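Local coordinates for putative uncharacterized protein (Enterobacter cloacae, PDB 4HFK), which acts as the type VI secretion immunity protein Tai4, binding the amidase effector Tae4 and inhibiting it, at the interface of chains A and B and the interface of chains C and A. Residues are numbered along the deposited sequence; one frame, centred on the assembly and turned at random. Chains: chain A/B, Putative uncharacterized protein; chain C, Putative cytoplasmic protein.

Contact 1: the interface of chains A and B. Residues chain A 27-30, 80; chain B 29-30, 32-33.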
loop_
_atom_site.group_PDB
_atom_site.type_symbol
_atom_site.label_atom_id
_atom_site.label_comp_id
_atom_site.label_asym_id
_atom_site.label_seq_id
_atom_site.Cartn_x
_atom_site.Cartn_y
_atom_site.Cartn_z
ATOM N N ILE A 27 3.736 10.794 -2.977
ATOM C CA ILE A 27 3.769 10.675 -4.442
ATOM C C ILE A 27 2.418 10.927 -5.117
ATOM O O ILE A 27 2.346 11.087 -6.332
ATOM C CB ILE A 27 4.317 9.310 -4.930
ATOM C CG1 ILE A 27 3.573 8.142 -4.276
ATOM C CG2 ILE A 27 5.796 9.192 -4.649
ATOM C CD1 ILE A 27 2.547 7.492 -5.159
ATOM N N ALA A 28 1.349 10.939 -4.330
ATOM C CA ALA A 28 0.005 11.106 -4.883
ATOM C C ALA A 28 -0.153 12.495 -5.509
ATOM O O ALA A 28 0.151 13.501 -4.873
ATOM C CB ALA A 28 -1.028 10.897 -3.814
ATOM N N ASP A 29 -0.611 12.536 -6.757
ATOM C CA ASP A 29 -0.894 13.802 -7.433
ATOM C C ASP A 29 -2.378 14.034 -7.239
ATOM O O ASP A 29 -3.155 14.060 -8.198
ATOM C CB ASP A 29 -0.557 13.718 -8.929
ATOM C CG ASP A 29 -1.334 12.621 -9.640
ATOM O OD1 ASP A 29 -1.562 11.555 -9.018
ATOM O OD2 ASP A 29 -1.758 12.841 -10.799
ATOM N N SER A 30 -2.767 14.181 -5.977
ATOM C CA SER A 30 -4.169 14.216 -5.591
ATOM C C SER A 30 -4.263 14.675 -4.140
ATOM O O SER A 30 -3.714 14.033 -3.229
ATOM C CB SER A 30 -4.793 12.830 -5.736
ATOM O OG SER A 30 -6.103 12.806 -5.189
ATOM N N ILE A 80 3.926 3.338 -6.807
ATOM C CA ILE A 80 3.140 2.585 -5.829
ATOM C C ILE A 80 3.943 1.367 -5.374
ATOM O O ILE A 80 4.031 1.069 -4.170
ATOM C CB ILE A 80 1.778 2.144 -6.410
ATOM C CG1 ILE A 80 0.836 3.349 -6.517
ATOM C CG2 ILE A 80 1.146 1.044 -5.551
ATOM C CD1 ILE A 80 0.460 3.961 -5.164
ATOM N N ASP B 29 -8.491 8.640 -7.263
ATOM C CA ASP B 29 -9.163 9.558 -8.176
ATOM C C ASP B 29 -8.260 9.917 -9.361
ATOM O O ASP B 29 -8.720 10.097 -10.490
ATOM C CB ASP B 29 -9.663 10.809 -7.436
ATOM C CG ASP B 29 -8.595 11.456 -6.569
ATOM O OD1 ASP B 29 -7.499 10.866 -6.412
ATOM O OD2 ASP B 29 -8.870 12.552 -6.021
ATOM N N SER B 30 -6.967 9.996 -9.097
ATOM C CA SER B 30 -5.995 10.397 -10.104
ATOM C C SER B 30 -5.826 9.348 -11.210
ATOM O O SER B 30 -5.666 8.152 -10.933
ATOM C CB SER B 30 -4.655 10.655 -9.414
ATOM O OG SER B 30 -3.588 10.160 -10.181
ATOM N N SER B 32 -3.259 9.236 -13.291
ATOM C CA SER B 32 -1.863 8.842 -13.225
ATOM C C SER B 32 -1.619 7.846 -12.085
ATOM O O SER B 32 -0.817 6.911 -12.223
ATOM C CB SER B 32 -0.978 10.081 -13.061
ATOM O OG SER B 32 0.318 9.727 -12.625
ATOM N N LEU B 33 -2.306 8.034 -10.962
ATOM C CA LEU B 33 -2.092 7.126 -9.837
ATOM C C LEU B 33 -2.752 5.762 -10.053
ATOM O O LEU B 33 -2.182 4.729 -9.680
ATOM C CB LEU B 33 -2.522 7.733 -8.498
ATOM C CG LEU B 33 -1.902 6.866 -7.396
ATOM C CD1 LEU B 33 -0.577 7.449 -6.933
ATOM C CD2 LEU B 33 -2.833 6.627 -6.239
HETATM O O HOH W 1 -3.331 12.185 -12.988
HETATM O O HOH W 2 -8.142 15.289 -5.020
#
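In the deposited assembly two copies of the immunity protein Tai4 meet here, where the loop after helix 11-27 of chain A faces its counterpart and the start of helix 31-47 in chain B. The polar part is an exchange of serine hydroxyls and aspartate carboxylates. B:Ser30 OG donates to A:Asp29 OD1 at 2.7 Å, and A:Ser30 OG donates to B:Asp29 OD1 over the same length; each carboxylate is used through the syn lone pair of OD1. Both aspartates hold CG in the crowded position between backbone N and carbonyl carbon (chi1 59° in A, 50° in B). The hydroxyl of A:Ser30 stands anti to its own N (chi1 172°). B:Ser30 OG also accepts from the backbone B:Leu33 N at 2.6 Å, capping the first turn of the helix and fixing the hydroxyl that grips A:Asp29.

Water extends both ends. Water 1 joins A:Asp29 OD2 to the amide N of B:Ser32, and water 2 lies between A:Ser30 OG and B:Asp29 OD2.

Apolar packing comes from B:Leu33, whose CG is anti to the backbone N. Its side chain crosses A:Ile27 and A:Ile80 at about right angles, and the methyl B:Leu33 CD1 touches A:Ile27 CD1 at 3.6 Å and A:Ile80 CD1 at 4.0 Å.

Contact 2: the interface of chains A and B. Residues chain A 6, 9, 17, 21, 44; chain B 20, 81, 84, 88.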
loop_
_atom_site.group_PDB
_atom_site.type_symbol
_atom_site.label_atom_id
_atom_site.label_comp_id
_atom_site.label_asym_id
_atom_site.label_seq_id
_atom_site.Cartn_x
_atom_site.Cartn_y
_atom_site.Cartn_z
ATOM N N ILE A 6 -6.515 -3.499 13.160
ATOM C CA ILE A 6 -5.108 -3.079 13.080
ATOM C C ILE A 6 -4.219 -3.839 14.074
ATOM O O ILE A 6 -3.054 -4.150 13.793
ATOM C CB ILE A 6 -4.957 -1.559 13.284
ATOM C CG1 ILE A 6 -5.473 -0.820 12.052
ATOM C CG2 ILE A 6 -3.502 -1.182 13.477
ATOM C CD1 ILE A 6 -5.133 0.664 12.039
ATOM N N PHE A 9 -1.994 -7.020 13.232
ATOM C CA PHE A 9 -0.722 -6.940 12.508
ATOM C C PHE A 9 0.422 -6.953 13.521
ATOM O O PHE A 9 0.229 -6.609 14.686
ATOM C CB PHE A 9 -0.648 -5.648 11.677
ATOM C CG PHE A 9 -1.624 -5.598 10.526
ATOM C CD1 PHE A 9 -1.186 -5.781 9.226
ATOM C CD2 PHE A 9 -2.974 -5.371 10.746
ATOM C CE1 PHE A 9 -2.075 -5.749 8.158
ATOM C CE2 PHE A 9 -3.872 -5.335 9.677
ATOM C CZ PHE A 9 -3.417 -5.518 8.387
ATOM N N ASN A 17 3.692 -0.368 7.217
ATOM C CA ASN A 17 2.483 0.199 6.644
ATOM C C ASN A 17 2.414 1.710 6.853
ATOM O O ASN A 17 1.975 2.438 5.960
ATOM C CB ASN A 17 1.244 -0.527 7.191
ATOM C CG ASN A 17 1.217 -1.999 6.773
ATOM O OD1 ASN A 17 1.924 -2.387 5.839
ATOM N ND2 ASN A 17 0.422 -2.818 7.468
ATOM N N ASN A 21 2.153 3.982 3.584
ATOM C CA ASN A 21 1.029 4.906 3.446
ATOM C C ASN A 21 1.526 6.340 3.330
ATOM O O ASN A 21 1.022 7.130 2.532
ATOM C CB ASN A 21 0.077 4.792 4.634
ATOM C CG ASN A 21 -0.761 3.530 4.604
ATOM O OD1 ASN A 21 -1.655 3.365 5.439
ATOM N ND2 ASN A 21 -0.473 2.623 3.660
ATOM N N TRP A 44 -1.839 3.841 11.736
ATOM C CA TRP A 44 -0.706 2.960 12.008
ATOM C C TRP A 44 0.184 3.584 13.082
ATOM O O TRP A 44 0.747 2.878 13.927
ATOM C CB TRP A 44 0.116 2.703 10.738
ATOM C CG TRP A 44 -0.644 2.008 9.625
ATOM C CD1 TRP A 44 -0.981 2.533 8.399
ATOM C CD2 TRP A 44 -1.151 0.666 9.640
ATOM N NE1 TRP A 44 -1.660 1.594 7.662
ATOM C CE2 TRP A 44 -1.782 0.443 8.398
ATOM C CE3 TRP A 44 -1.125 -0.371 10.581
ATOM C CZ2 TRP A 44 -2.390 -0.785 8.071
ATOM C CZ3 TRP A 44 -1.735 -1.588 10.261
ATOM C CH2 TRP A 44 -2.358 -1.783 9.013
ATOM N N GLN B 20 -3.309 -5.175 -2.517
ATOM C CA GLN B 20 -3.331 -3.803 -2.021
ATOM C C GLN B 20 -3.208 -2.828 -3.178
ATOM O O GLN B 20 -3.951 -1.842 -3.254
ATOM C CB GLN B 20 -2.213 -3.537 -0.998
ATOM C CG GLN B 20 -2.493 -2.286 -0.168
ATOM C CD GLN B 20 -1.363 -1.283 -0.182
ATOM O OE1 GLN B 20 -0.564 -1.246 -1.118
ATOM N NE2 GLN B 20 -1.287 -0.455 0.866
ATOM N N LEU B 81 -5.863 2.966 4.119
ATOM C CA LEU B 81 -5.855 1.979 5.203
ATOM C C LEU B 81 -6.683 0.753 4.807
ATOM O O LEU B 81 -6.200 -0.374 4.898
ATOM C CB LEU B 81 -6.379 2.590 6.504
ATOM C CG LEU B 81 -6.593 1.674 7.719
ATOM C CD1 LEU B 81 -5.367 0.839 8.047
ATOM C CD2 LEU B 81 -6.984 2.510 8.937
ATOM N N THR B 84 -5.068 -1.961 2.666
ATOM C CA THR B 84 -4.179 -2.876 3.375
ATOM C C THR B 84 -4.980 -3.912 4.162
ATOM O O THR B 84 -4.617 -5.087 4.190
ATOM C CB THR B 84 -3.225 -2.126 4.327
ATOM O OG1 THR B 84 -2.373 -1.272 3.561
ATOM C CG2 THR B 84 -2.345 -3.101 5.111
ATOM N N ASN B 88 -5.100 -8.196 3.699
ATOM C CA ASN B 88 -4.836 -9.081 4.835
ATOM C C ASN B 88 -6.085 -9.698 5.448
ATOM O O ASN B 88 -6.031 -10.228 6.561
ATOM C CB ASN B 88 -4.057 -8.317 5.907
ATOM C CG ASN B 88 -2.662 -7.992 5.460
ATOM O OD1 ASN B 88 -1.760 -8.826 5.570
ATOM N ND2 ASN B 88 -2.472 -6.796 4.909
#
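In this all-helical fold of the T6SS amidase immunity family, helix 79-87 of chain B lays B:Leu81 and B:Thr84 against the indole of A:Trp44, with no polar bond crossing the patch. B:Leu81, its CG anti to the backbone N (chi1 173°), slants obliquely over one indole face and sets CD1 toward the rim, 3.4 Å from A:Trp44 CZ2. The opposite face is backed by A:Asn17 CB over the ring centre, so the indole is clamped between A:Asn17 of the neighbouring helix 11-27 of its own chain and B:Leu81 of the partner. A:Trp44 NE1 helps to hold the ring's rotation, donating to A:Asn21 OD1 at 2.8 Å; the oxygen lies in the indole plane, but NE1 sits above the carbonyl plane of the asparagine.

B:Thr84 points at A:Trp44 tip to tip, its CG2 methyl 3.8 Å from CZ2 and 3.6 Å from A:Asn17 ND2. The methyl is turned toward chain A while B:Thr84 OG1 faces its own chain and accepts from B:Gln20 NE2 at 3.0 Å.

A:Phe9 meets the indole as well: A:Trp44 CH2 stands over the centre of one phenyl face. At its outer end the phenyl crosses B:Asn88 obliquely, ring and amide planes 72° apart, with A:Phe9 CE1 3.4 Å from B:Asn88 ND2. That amide is pinned by a nearly straight bond (163° at H) from ND2 to B:Thr84 O. The A:Ile6 side chain crosses that of B:Leu81 at about a right angle, CD1 against its methyls.

Contact 3: the interface of chains C and A. Residues chain C 45, 49, 54, 83, 93; chain A 52, 55-56.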
loop_
_atom_site.group_PDB
_atom_site.type_symbol
_atom_site.label_atom_id
_atom_site.label_comp_id
_atom_site.label_asym_id
_atom_site.label_seq_id
_atom_site.Cartn_x
_atom_site.Cartn_y
_atom_site.Cartn_z
ATOM N N LYS C 45 9.019 20.542 18.434
ATOM C CA LYS C 45 8.867 19.283 17.709
ATOM C C LYS C 45 7.395 18.929 17.511
ATOM O O LYS C 45 7.036 18.283 16.520
ATOM C CB LYS C 45 9.636 18.153 18.407
ATOM C CG LYS C 45 9.710 16.859 17.603
ATOM C CD LYS C 45 10.435 17.054 16.256
ATOM C CE LYS C 45 11.934 17.348 16.432
ATOM N NZ LYS C 45 12.691 16.194 17.024
ATOM N N ASN C 49 6.128 18.046 13.764
ATOM C CA ASN C 49 5.460 16.803 13.375
ATOM C C ASN C 49 4.023 17.030 12.880
ATOM O O ASN C 49 3.529 16.312 12.005
ATOM C CB ASN C 49 5.530 15.754 14.496
ATOM C CG ASN C 49 6.942 15.194 14.680
ATOM O OD1 ASN C 49 7.799 15.349 13.811
ATOM N ND2 ASN C 49 7.189 14.558 15.817
ATOM N N ILE C 54 2.572 14.209 10.126
ATOM C CA ILE C 54 2.749 13.003 10.940
ATOM C C ILE C 54 1.751 12.908 12.113
ATOM O O ILE C 54 1.167 11.845 12.351
ATOM C CB ILE C 54 4.204 12.894 11.448
ATOM C CG1 ILE C 54 5.164 12.731 10.261
ATOM C CG2 ILE C 54 4.359 11.717 12.443
ATOM C CD1 ILE C 54 6.640 12.653 10.653
ATOM N N VAL C 83 6.887 14.059 22.564
ATOM C CA VAL C 83 7.825 14.976 21.938
ATOM C C VAL C 83 7.684 16.287 22.690
ATOM O O VAL C 83 6.731 16.458 23.457
ATOM C CB VAL C 83 7.512 15.218 20.450
ATOM C CG1 VAL C 83 7.666 13.947 19.676
ATOM C CG2 VAL C 83 6.107 15.764 20.277
ATOM N N PHE C 93 1.412 11.997 21.934
ATOM C CA PHE C 93 0.734 12.050 20.641
ATOM C C PHE C 93 -0.164 10.839 20.357
ATOM O O PHE C 93 -0.803 10.771 19.306
ATOM C CB PHE C 93 1.736 12.262 19.502
ATOM C CG PHE C 93 2.765 11.175 19.382
ATOM C CD1 PHE C 93 2.559 10.103 18.521
ATOM C CD2 PHE C 93 3.948 11.233 20.113
ATOM C CE1 PHE C 93 3.507 9.093 18.392
ATOM C CE2 PHE C 93 4.911 10.217 19.999
ATOM C CZ PHE C 93 4.688 9.149 19.132
ATOM N N ALA A 52 8.516 8.620 18.726
ATOM C CA ALA A 52 8.318 9.563 17.628
ATOM C C ALA A 52 9.532 9.674 16.720
ATOM O O ALA A 52 9.399 9.736 15.487
ATOM C CB ALA A 52 7.964 10.928 18.184
ATOM N N PHE A 55 9.839 7.680 13.583
ATOM C CA PHE A 55 9.004 8.163 12.491
ATOM C C PHE A 55 9.605 9.412 11.837
ATOM O O PHE A 55 9.561 9.564 10.606
ATOM C CB PHE A 55 7.585 8.434 13.014
ATOM C CG PHE A 55 6.893 7.196 13.527
ATOM C CD1 PHE A 55 6.129 6.411 12.671
ATOM C CD2 PHE A 55 7.025 6.805 14.855
ATOM C CE1 PHE A 55 5.499 5.265 13.135
ATOM C CE2 PHE A 55 6.399 5.654 15.320
ATOM C CZ PHE A 55 5.645 4.883 14.462
ATOM N N GLU A 56 10.174 10.292 12.663
ATOM C CA GLU A 56 10.836 11.499 12.165
ATOM C C GLU A 56 12.004 11.137 11.253
ATOM O O GLU A 56 12.120 11.661 10.149
ATOM C CB GLU A 56 11.323 12.376 13.330
ATOM C CG GLU A 56 10.211 12.826 14.283
ATOM C CD GLU A 56 10.746 13.520 15.518
ATOM O OE1 GLU A 56 11.955 13.852 15.549
ATOM O OE2 GLU A 56 9.956 13.731 16.464
#
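The effector amidase Tae4 (chain C) is held here by the first turns of Tai4 helix 52-66, whose A:Glu56 reaches out to helix 44-51 of the effector. The charged and polar part centres on that carboxylate. A:Glu56 leaves its helix with CG anti to the carbonyl carbon (chi1 -59°) and runs on extended, chi2 172°. C:Lys45 meets it tip to tip: the ammonium C:Lys45 NZ forms a salt bridge of 2.9 Å with A:Glu56 OE1, arriving from above the carboxylate plane. C:Asn49 takes the other oxygen, C:Asn49 ND2 donating to A:Glu56 OE2 at 3.0 Å in a bond that is almost straight, 171° at H. OE2 lies in the amide plane of the asparagine, whereas ND2 stands above the plane of the carboxylate. Gripped at both oxygens, the carboxylate has little freedom to turn, and the lysine charge probably favours its ionised form.

Apolar contacts lie beside the charge pair. The lysine chain, bent at chi2, chi3 and chi4, folds its methylenes against the carboxylate, C:Lys45 CD lying 3.6 Å from A:Glu56 CD. One turn earlier, the A:Ala52 methyl touches both C:Val83 and the rim of the C:Phe93 ring: CB is 3.4 Å from C:Val83 CG1, a tight fit, and 3.6 Å from C:Phe93 CE2.

Contacts 1 and 2 belong to one two-fold Tai4 interface, their C-alpha centres about 18 Å apart, each with a twin, chains exchanged. Helices 11-27, 31-47 and 79-87 supply packing at both places, and the loop between the first two adds the direct hydrogen bonds of contact 1. Contact 3 lies about 25 Å from contact 1 and 20 Å from contact 2, and uses helix 52-66, which gives no residue to either. One Tai4 copy holds its twin and an effector at once in the deposited assembly of two Tai4 and two Tae4 chains; Tai4 may thus dimerise, though the structure alone does not prove it.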